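Local coordinates for protein cytosolic phospholipase A2 delta (Homo sapiens, PDB 5IZ5) that catalyses the calcium-dependent hydrolysis of membrane glycerophospholipids at the sn-2 position, preferring linoleic acid there, and releases a free fatty acid and a lysophospholipid, at residues V326-A336 with V358-W369; Q713-S721 with L731-F741. The protein carries 3 engineered substitutions. All coordinates share one frame; numbering follows the deposited sequence.

Contact 1 of 2, residues V326-A336 with V358-W369; sequences VVGIMATGGGA and VTYFSGISGSTW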
loop_
_atom_site.group_PDB
_atom_site.type_symbol
_atom_site.label_atom_id
_atom_site.label_comp_id
_atom_site.label_asym_id
_atom_site.label_seq_id
_atom_site.Cartn_x
_atom_site.Cartn_y
_atom_site.Cartn_z
ATOM N N VAL B 326 -19.149 5.139 -18.115
ATOM C CA VAL B 326 -18.575 5.009 -16.780
ATOM C C VAL B 326 -18.026 6.374 -16.371
ATOM O O VAL B 326 -17.099 6.900 -16.991
ATOM C CB VAL B 326 -17.473 3.931 -16.750
ATOM C CG1 VAL B 326 -16.869 3.800 -15.358
ATOM C CG2 VAL B 326 -18.034 2.586 -17.205
ATOM N N VAL B 327 -18.625 6.946 -15.335
ATOM C CA VAL B 327 -18.270 8.277 -14.855
ATOM C C VAL B 327 -17.590 8.167 -13.493
ATOM O O VAL B 327 -18.056 7.437 -12.623
ATOM C CB VAL B 327 -19.522 9.168 -14.715
ATOM C CG1 VAL B 327 -19.159 10.534 -14.150
ATOM C CG2 VAL B 327 -20.220 9.324 -16.062
ATOM N N GLY B 328 -16.498 8.904 -13.316
ATOM C CA GLY B 328 -15.764 8.918 -12.055
ATOM C C GLY B 328 -15.599 10.320 -11.504
ATOM O O GLY B 328 -15.487 11.284 -12.258
ATOM N N ILE B 329 -15.643 10.431 -10.180
ATOM C CA ILE B 329 -15.214 11.625 -9.469
ATOM C C ILE B 329 -13.842 11.339 -8.904
ATOM O O ILE B 329 -13.636 10.291 -8.298
ATOM C CB ILE B 329 -16.095 11.930 -8.243
ATOM C CG1 ILE B 329 -17.497 12.362 -8.657
ATOM C CG2 ILE B 329 -15.465 13.041 -7.412
ATOM C CD1 ILE B 329 -18.507 12.314 -7.529
ATOM N N MET B 330 -12.936 12.302 -9.046
ATOM C CA MET B 330 -11.555 12.149 -8.620
ATOM C C MET B 330 -11.157 13.386 -7.822
ATOM O O MET B 330 -11.186 14.502 -8.343
ATOM C CB MET B 330 -10.725 12.009 -9.891
ATOM C CG MET B 330 -9.222 12.091 -9.821
ATOM S SD MET B 330 -8.595 11.701 -11.469
ATOM C CE MET B 330 -8.116 13.298 -12.158
ATOM N N ALA B 331 -10.840 13.186 -6.545
ATOM C CA ALA B 331 -10.547 14.283 -5.630
ATOM C C ALA B 331 -9.080 14.239 -5.236
ATOM O O ALA B 331 -8.496 13.155 -5.118
ATOM C CB ALA B 331 -11.432 14.189 -4.398
ATOM N N THR B 332 -8.491 15.421 -5.040
ATOM C CA THR B 332 -7.102 15.540 -4.607
ATOM C C THR B 332 -7.069 15.709 -3.093
ATOM O O THR B 332 -8.103 15.671 -2.417
ATOM C CB THR B 332 -6.404 16.766 -5.247
ATOM O OG1 THR B 332 -6.948 17.980 -4.702
ATOM C CG2 THR B 332 -6.557 16.769 -6.756
ATOM N N GLY B 333 -5.873 15.945 -2.565
ATOM C CA GLY B 333 -5.710 16.217 -1.150
ATOM C C GLY B 333 -5.864 17.678 -0.782
ATOM O O GLY B 333 -6.118 18.530 -1.638
ATOM N N GLY B 334 -5.689 17.948 0.509
ATOM C CA GLY B 334 -5.731 19.293 1.077
ATOM C C GLY B 334 -6.477 19.373 2.393
ATOM O O GLY B 334 -7.295 20.275 2.586
ATOM N N GLY B 335 -6.197 18.441 3.302
ATOM C CA GLY B 335 -6.753 18.477 4.658
ATOM C C GLY B 335 -8.229 18.828 4.751
ATOM O O GLY B 335 -9.030 18.379 3.934
ATOM N N ALA B 336 -8.582 19.641 5.746
ATOM C CA ALA B 336 -9.972 20.061 5.973
ATOM C C ALA B 336 -10.536 20.914 4.840
ATOM O O ALA B 336 -11.752 20.972 4.652
ATOM C CB ALA B 336 -10.098 20.813 7.288
ATOM N N VAL B 358 -22.780 8.725 -11.326
ATOM C CA VAL B 358 -21.370 8.451 -11.030
ATOM C C VAL B 358 -21.160 7.002 -10.601
ATOM O O VAL B 358 -21.827 6.518 -9.689
ATOM C CB VAL B 358 -20.847 9.382 -9.917
ATOM C CG1 VAL B 358 -19.383 9.090 -9.601
ATOM C CG2 VAL B 358 -21.024 10.838 -10.322
ATOM N N THR B 359 -20.219 6.322 -11.249
ATOM C CA THR B 359 -19.889 4.936 -10.914
ATOM C C THR B 359 -18.764 4.846 -9.874
ATOM O O THR B 359 -18.879 4.099 -8.898
ATOM C CB THR B 359 -19.508 4.133 -12.175
ATOM O OG1 THR B 359 -20.658 4.017 -13.020
ATOM C CG2 THR B 359 -19.019 2.728 -11.819
ATOM N N TYR B 360 -17.695 5.615 -10.080
ATOM C CA TYR B 360 -16.507 5.552 -9.226
ATOM C C TYR B 360 -16.222 6.870 -8.515
ATOM O O TYR B 360 -16.466 7.949 -9.054
ATOM C CB TYR B 360 -15.295 5.176 -10.060
ATOM C CG TYR B 360 -15.319 3.768 -10.609
ATOM C CD1 TYR B 360 -15.281 2.671 -9.760
ATOM C CD2 TYR B 360 -15.348 3.536 -11.981
ATOM C CE1 TYR B 360 -15.287 1.379 -10.257
ATOM C CE2 TYR B 360 -15.350 2.249 -12.489
ATOM C CZ TYR B 360 -15.322 1.173 -11.626
ATOM O OH TYR B 360 -15.307 -0.113 -12.117
ATOM N N PHE B 361 -15.679 6.774 -7.305
ATOM C CA PHE B 361 -15.401 7.944 -6.473
ATOM C C PHE B 361 -14.049 7.714 -5.787
ATOM O O PHE B 361 -13.961 6.958 -4.821
ATOM C CB PHE B 361 -16.565 8.130 -5.485
ATOM C CG PHE B 361 -16.458 9.332 -4.573
ATOM C CD1 PHE B 361 -15.441 10.278 -4.690
ATOM C CD2 PHE B 361 -17.417 9.521 -3.586
ATOM C CE1 PHE B 361 -15.381 11.360 -3.825
ATOM C CE2 PHE B 361 -17.365 10.604 -2.728
ATOM C CZ PHE B 361 -16.344 11.527 -2.847
ATOM N N SER B 362 -12.998 8.341 -6.321
ATOM C CA SER B 362 -11.639 8.191 -5.792
ATOM C C SER B 362 -11.177 9.439 -5.042
ATOM O O SER B 362 -11.572 10.572 -5.364
ATOM C CB SER B 362 -10.637 7.861 -6.902
ATOM O OG SER B 362 -10.357 8.994 -7.702
ATOM N N GLY B 363 -10.333 9.215 -4.038
ATOM C CA GLY B 363 -9.799 10.301 -3.227
ATOM C C GLY B 363 -8.520 9.932 -2.497
ATOM O O GLY B 363 -8.178 8.741 -2.349
ATOM N N ILE B 364 -7.815 10.974 -2.059
ATOM C CA ILE B 364 -6.602 10.854 -1.248
ATOM C C ILE B 364 -6.638 11.885 -0.131
ATOM O O ILE B 364 -7.391 12.868 -0.205
ATOM C CB ILE B 364 -5.325 11.099 -2.075
ATOM C CG1 ILE B 364 -5.437 12.413 -2.868
ATOM C CG2 ILE B 364 -5.074 9.932 -3.019
ATOM C CD1 ILE B 364 -4.119 12.919 -3.404
ATOM N N SER B 365 -5.832 11.644 0.902
ATOM C CA SER B 365 -5.617 12.601 1.990
ATOM C C SER B 365 -6.941 13.132 2.592
ATOM O O SER B 365 -7.814 12.319 2.885
ATOM C CB SER B 365 -4.681 13.717 1.537
ATOM O OG SER B 365 -3.884 14.139 2.650
ATOM N N GLY B 366 -7.102 14.452 2.780
ATOM C CA GLY B 366 -8.316 15.033 3.385
ATOM C C GLY B 366 -9.640 14.690 2.720
ATOM O O GLY B 366 -10.687 14.699 3.379
ATOM N N SER B 367 -9.609 14.406 1.421
ATOM C CA SER B 367 -10.813 13.971 0.704
ATOM C C SER B 367 -11.378 12.659 1.245
ATOM O O SER B 367 -12.599 12.460 1.215
ATOM C CB SER B 367 -10.531 13.808 -0.788
ATOM O OG SER B 367 -10.414 15.073 -1.400
ATOM N N THR B 368 -10.498 11.784 1.752
ATOM C CA THR B 368 -10.925 10.494 2.310
ATOM C C THR B 368 -11.756 10.662 3.574
ATOM O O THR B 368 -12.516 9.760 3.932
ATOM C CB THR B 368 -9.742 9.543 2.641
ATOM O OG1 THR B 368 -8.943 10.090 3.698
ATOM C CG2 THR B 368 -8.874 9.283 1.414
ATOM N N TRP B 369 -11.613 11.798 4.257
ATOM C CA TRP B 369 -12.400 12.060 5.462
ATOM C C TRP B 369 -13.871 12.239 5.108
ATOM O O TRP B 369 -14.750 11.741 5.813
ATOM C CB TRP B 369 -11.909 13.304 6.214
ATOM C CG TRP B 369 -10.439 13.308 6.536
ATOM C CD1 TRP B 369 -9.579 12.247 6.488
ATOM C CD2 TRP B 369 -9.672 14.428 6.982
ATOM N NE1 TRP B 369 -8.313 12.645 6.844
ATOM C CE2 TRP B 369 -8.346 13.978 7.162
ATOM C CE3 TRP B 369 -9.976 15.780 7.233
ATOM C CZ2 TRP B 369 -7.322 14.826 7.591
ATOM C CZ3 TRP B 369 -8.959 16.625 7.655
ATOM C CH2 TRP B 369 -7.644 16.144 7.830
HETATM O O HOH W 1 -21.266 6.096 -14.589
HETATM O O HOH W 2 -4.253 16.516 2.600
#
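I329 meets V358 and F361 with different branches. Its CG1 and CD1 run at about a right angle to the V358 methyls, I329 CD1 lying 3.9 Å from V358 CG1. I329 CG2, anti to the backbone N, reaches F361 CD1 at 3.9 Å. Branched and aromatic residues fill this buried sheet face beside L349 of helix 335-351. On the other face M330 CB rests 3.7 Å from S362 OG, a hydroxyl hydrogen-bonded to S659. The backbones form a parallel ladder: V327 O takes both T359 N and Y360 N, and S362 N reaches I329 O at 2.8 Å, nearly straight (166° at the hydrogen). S367 OG donates to T332 O at 2.6 Å, tying the turn that leads into helix 367-375 to the loop before helix 335-351. G334 and G335 take positive phi in that loop, as glycine readily does; across from it G366 CA packs 3.5 Å from G335 O, too near for any side chain. W369 CZ3 touches A336 N and the carbonyl carbon of G335 obliquely, G366 CA lies over one face of its ring, and S532 holds NE1. S365, the nucleophile, has positive phi (51°) in a type II' turn, and its OG is hydrogen-bonded to D651, the probable proton acceptor. This strand-turn-helix is the nucleophile elbow of the patatin-like cPLA2 fold, beside substrate-binding G334 and G335, which probably form the oxyanion hole.

Contact 2 of 2, residues Q713-S721 with L731-F741; sequences QPRECHLFS and LLHFPLVNASF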
loop_
_atom_site.group_PDB
_atom_site.type_symbol
_atom_site.label_atom_id
_atom_site.label_comp_id
_atom_site.label_asym_id
_atom_site.label_seq_id
_atom_site.Cartn_x
_atom_site.Cartn_y
_atom_site.Cartn_z
ATOM N N GLN B 713 -6.108 33.512 -14.934
ATOM C CA GLN B 713 -7.413 33.490 -14.263
ATOM C C GLN B 713 -8.158 32.211 -14.635
ATOM O O GLN B 713 -8.799 32.143 -15.689
ATOM C CB GLN B 713 -8.255 34.725 -14.582
ATOM C CG GLN B 713 -7.701 36.035 -14.032
ATOM C CD GLN B 713 -8.633 37.219 -14.255
ATOM O OE1 GLN B 713 -8.924 37.972 -13.324
ATOM N NE2 GLN B 713 -9.106 37.390 -15.489
ATOM N N PRO B 714 -8.041 31.175 -13.787
ATOM C CA PRO B 714 -8.805 29.957 -14.030
ATOM C C PRO B 714 -10.288 30.159 -13.772
ATOM O O PRO B 714 -10.667 30.961 -12.923
ATOM C CB PRO B 714 -8.200 28.937 -13.057
ATOM C CG PRO B 714 -7.429 29.720 -12.059
ATOM C CD PRO B 714 -7.098 31.046 -12.660
ATOM N N ARG B 715 -11.100 29.460 -14.554
ATOM C CA ARG B 715 -12.544 29.467 -14.440
ATOM C C ARG B 715 -13.045 28.261 -13.645
ATOM O O ARG B 715 -12.279 27.366 -13.283
ATOM C CB ARG B 715 -13.162 29.454 -15.842
ATOM C CG ARG B 715 -12.554 30.471 -16.798
ATOM C CD ARG B 715 -13.211 30.418 -18.167
ATOM N NE ARG B 715 -12.946 29.158 -18.866
ATOM C CZ ARG B 715 -11.819 28.854 -19.509
ATOM N NH1 ARG B 715 -10.805 29.715 -19.557
ATOM N NH2 ARG B 715 -11.701 27.673 -20.110
ATOM N N GLU B 716 -14.351 28.242 -13.402
ATOM C CA GLU B 716 -14.981 27.201 -12.598
ATOM C C GLU B 716 -14.830 25.794 -13.190
ATOM O O GLU B 716 -14.825 24.806 -12.455
ATOM C CB GLU B 716 -16.467 27.499 -12.413
ATOM C CG GLU B 716 -16.791 28.657 -11.478
ATOM C CD GLU B 716 -16.867 30.006 -12.175
ATOM O OE1 GLU B 716 -16.333 30.146 -13.290
ATOM O OE2 GLU B 716 -17.454 30.940 -11.595
ATOM N N CYS B 717 -14.698 25.707 -14.509
ATOM C CA CYS B 717 -14.669 24.424 -15.185
ATOM C C CYS B 717 -13.830 24.470 -16.449
ATOM O O CYS B 717 -14.020 25.346 -17.288
ATOM C CB CYS B 717 -16.094 24.025 -15.538
ATOM S SG CYS B 717 -16.231 22.393 -16.283
ATOM N N HIS B 718 -12.902 23.527 -16.579
ATOM C CA HIS B 718 -12.084 23.391 -17.779
ATOM C C HIS B 718 -12.211 22.003 -18.367
ATOM O O HIS B 718 -12.088 21.008 -17.651
ATOM C CB HIS B 718 -10.617 23.615 -17.451
ATOM C CG HIS B 718 -10.302 25.007 -17.016
ATOM N ND1 HIS B 718 -9.657 25.915 -17.829
ATOM C CD2 HIS B 718 -10.538 25.647 -15.848
ATOM C CE1 HIS B 718 -9.508 27.054 -17.176
ATOM N NE2 HIS B 718 -10.034 26.916 -15.973
ATOM N N LEU B 719 -12.418 21.947 -19.679
ATOM C CA LEU B 719 -12.549 20.689 -20.399
ATOM C C LEU B 719 -11.217 20.274 -21.000
ATOM O O LEU B 719 -10.585 21.055 -21.714
ATOM C CB LEU B 719 -13.588 20.830 -21.516
ATOM C CG LEU B 719 -13.757 19.639 -22.463
ATOM C CD1 LEU B 719 -14.386 18.459 -21.744
ATOM C CD2 LEU B 719 -14.604 20.039 -23.658
ATOM N N PHE B 720 -10.793 19.048 -20.708
ATOM C CA PHE B 720 -9.624 18.465 -21.348
ATOM C C PHE B 720 -10.044 17.165 -21.987
ATOM O O PHE B 720 -10.405 16.217 -21.293
ATOM C CB PHE B 720 -8.505 18.250 -20.340
ATOM C CG PHE B 720 -7.991 19.532 -19.749
ATOM C CD1 PHE B 720 -7.186 20.381 -20.501
ATOM C CD2 PHE B 720 -8.329 19.908 -18.455
ATOM C CE1 PHE B 720 -6.714 21.567 -19.963
ATOM C CE2 PHE B 720 -7.862 21.092 -17.911
ATOM C CZ PHE B 720 -7.055 21.924 -18.667
ATOM N N SER B 721 -10.001 17.139 -23.314
ATOM C CA SER B 721 -10.522 16.028 -24.077
ATOM C C SER B 721 -9.877 15.964 -25.458
ATOM O O SER B 721 -9.654 16.987 -26.108
ATOM C CB SER B 721 -12.043 16.161 -24.189
ATOM O OG SER B 721 -12.498 16.072 -25.519
ATOM N N LEU B 731 -12.096 14.704 -19.491
ATOM C CA LEU B 731 -11.883 15.326 -18.190
ATOM C C LEU B 731 -12.526 16.695 -18.073
ATOM O O LEU B 731 -12.293 17.573 -18.899
ATOM C CB LEU B 731 -10.391 15.443 -17.912
ATOM C CG LEU B 731 -9.852 14.213 -17.187
ATOM C CD1 LEU B 731 -8.620 13.697 -17.888
ATOM C CD2 LEU B 731 -9.571 14.517 -15.721
ATOM N N LEU B 732 -13.340 16.849 -17.035
ATOM C CA LEU B 732 -13.859 18.135 -16.607
ATOM C C LEU B 732 -13.183 18.472 -15.298
ATOM O O LEU B 732 -13.385 17.788 -14.295
ATOM C CB LEU B 732 -15.371 18.079 -16.406
ATOM C CG LEU B 732 -16.276 18.825 -17.385
ATOM C CD1 LEU B 732 -15.717 18.875 -18.798
ATOM C CD2 LEU B 732 -17.659 18.200 -17.386
ATOM N N HIS B 733 -12.396 19.541 -15.315
ATOM C CA HIS B 733 -11.553 19.909 -14.194
ATOM C C HIS B 733 -12.092 21.143 -13.477
ATOM O O HIS B 733 -12.355 22.175 -14.108
ATOM C CB HIS B 733 -10.150 20.181 -14.709
ATOM C CG HIS B 733 -9.153 20.440 -13.628
ATOM N ND1 HIS B 733 -8.714 19.456 -12.768
ATOM C CD2 HIS B 733 -8.491 21.569 -13.281
ATOM C CE1 HIS B 733 -7.830 19.971 -11.933
ATOM N NE2 HIS B 733 -7.678 21.251 -12.220
ATOM N N PHE B 734 -12.239 21.032 -12.158
ATOM C CA PHE B 734 -12.805 22.085 -11.328
ATOM C C PHE B 734 -11.764 22.589 -10.332
ATOM O O PHE B 734 -11.624 22.037 -9.240
ATOM C CB PHE B 734 -14.021 21.564 -10.566
ATOM C CG PHE B 734 -15.120 21.063 -11.455
ATOM C CD1 PHE B 734 -16.228 21.860 -11.732
ATOM C CD2 PHE B 734 -15.041 19.801 -12.031
ATOM C CE1 PHE B 734 -17.239 21.399 -12.559
ATOM C CE2 PHE B 734 -16.045 19.336 -12.859
ATOM C CZ PHE B 734 -17.144 20.137 -13.124
ATOM N N PRO B 735 -11.030 23.651 -10.701
ATOM C CA PRO B 735 -10.057 24.187 -9.761
ATOM C C PRO B 735 -10.719 24.934 -8.616
ATOM O O PRO B 735 -11.864 25.384 -8.734
ATOM C CB PRO B 735 -9.226 25.139 -10.622
ATOM C CG PRO B 735 -10.130 25.554 -11.721
ATOM C CD PRO B 735 -11.046 24.392 -11.977
ATOM N N LEU B 736 -10.004 25.056 -7.506
ATOM C CA LEU B 736 -10.525 25.799 -6.370
ATOM C C LEU B 736 -10.291 27.286 -6.612
ATOM O O LEU B 736 -9.199 27.802 -6.377
ATOM C CB LEU B 736 -9.869 25.340 -5.071
ATOM C CG LEU B 736 -10.408 25.982 -3.789
ATOM C CD1 LEU B 736 -11.915 25.810 -3.640
ATOM C CD2 LEU B 736 -9.688 25.380 -2.597
ATOM N N VAL B 737 -11.321 27.964 -7.105
ATOM C CA VAL B 737 -11.208 29.364 -7.489
ATOM C C VAL B 737 -12.511 30.097 -7.189
ATOM O O VAL B 737 -13.594 29.543 -7.358
ATOM C CB VAL B 737 -10.827 29.495 -8.984
ATOM C CG1 VAL B 737 -11.950 29.004 -9.895
ATOM C CG2 VAL B 737 -10.441 30.928 -9.321
ATOM N N ASN B 738 -12.396 31.337 -6.727
ATOM C CA ASN B 738 -13.545 32.206 -6.535
ATOM C C ASN B 738 -13.615 33.157 -7.718
ATOM O O ASN B 738 -12.975 34.210 -7.713
ATOM C CB ASN B 738 -13.405 32.990 -5.224
ATOM C CG ASN B 738 -14.654 33.787 -4.873
ATOM O OD1 ASN B 738 -15.722 33.588 -5.453
ATOM N ND2 ASN B 738 -14.527 34.689 -3.908
ATOM N N ALA B 739 -14.361 32.768 -8.748
ATOM C CA ALA B 739 -14.510 33.602 -9.941
ATOM C C ALA B 739 -15.886 34.273 -9.940
ATOM O O ALA B 739 -16.089 35.246 -9.216
ATOM C CB ALA B 739 -14.279 32.780 -11.202
ATOM N N SER B 740 -16.841 33.732 -10.695
ATOM C CA SER B 740 -18.143 34.373 -10.851
ATOM C C SER B 740 -18.925 34.393 -9.534
ATOM O O SER B 740 -19.812 35.223 -9.358
ATOM C CB SER B 740 -18.949 33.696 -11.974
ATOM O OG SER B 740 -19.692 32.590 -11.491
ATOM N N PHE B 741 -18.572 33.501 -8.605
ATOM C CA PHE B 741 -19.207 33.432 -7.282
ATOM C C PHE B 741 -19.065 34.710 -6.469
ATOM O O PHE B 741 -19.857 34.949 -5.565
ATOM C CB PHE B 741 -18.625 32.256 -6.474
ATOM C CG PHE B 741 -19.307 32.008 -5.146
ATOM C CD1 PHE B 741 -20.579 31.462 -5.099
ATOM C CD2 PHE B 741 -18.665 32.288 -3.949
ATOM C CE1 PHE B 741 -21.205 31.212 -3.892
ATOM C CE2 PHE B 741 -19.286 32.037 -2.731
ATOM C CZ PHE B 741 -20.558 31.501 -2.703
HETATM O O HOH W 3 -14.396 24.818 -9.732
HETATM O O HOH W 4 -16.672 31.115 -8.937
#
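A beta hairpin at the end of the catalytic domain's mixed sheet pairs H718 with H733 and F720 with L731 as antiparallel hydrogen-bonded pairs. H733 N reaches H718 O at 2.8 Å, and F720 N points almost straight at L731 O (175° at the hydrogen). On the face shared by H718, F720, L731 and H733, F720 turns its ring edge to H733, F720 CE2 being 4.0 Å from H733 CB; flat and branched groups suit this buried side, where L687 of helix 685-696 also packs. H733 itself is fixed by S675 and the carbonyl of P683. Toward the face of L719 and L732, C717 SG, anti to the backbone N (chi1 -176°), lies 3.7 Å from L732 CG and 4.4 Å from the centroid of the F734 ring, approaching it obliquely, with A799 and I800 of helix 797-810 nearby. Past the strands come prolines, which have no N-H to offer a ladder: P735 CG sits 3.2 Å from R715 O, and P714 CG touches V737 CG2. R715 N donates to H718 NE2 within its own segment, fixing the imidazole. E716, the next residue, bends at chi2 (90°) to bring OE2 to S740 N at 3.0 Å, on the syn side but out of the carboxylate plane. A water donates to the same OE2 and accepts from A739 N and F741 N. These donors would probably favour the ionised carboxylate, which fastens the loop after the hairpin.

In the fold
Contact 1 comes first along the chain. It closes a loop of 21 residues, mostly helix 335-351, in a beta-alpha-beta crossover that sets strand 360-363 beside strand 327-331. Contact 2 opens far later and closes a nine-residue connection, so the two stand in series, with D651 in the chain between them. Neither loop encloses or crosses the other. They belong to one sheet all the same: strand 672-676 runs parallel to both 327-331 and 730-734 and separates them, and strand 718-720 follows beyond. M330 CE spans that middle strand to touch L731 CD2 at 4.0 Å, joining the active-site core to the hairpin on the face that helix 685-696 also covers; helix 797-810 packs on the other through L732.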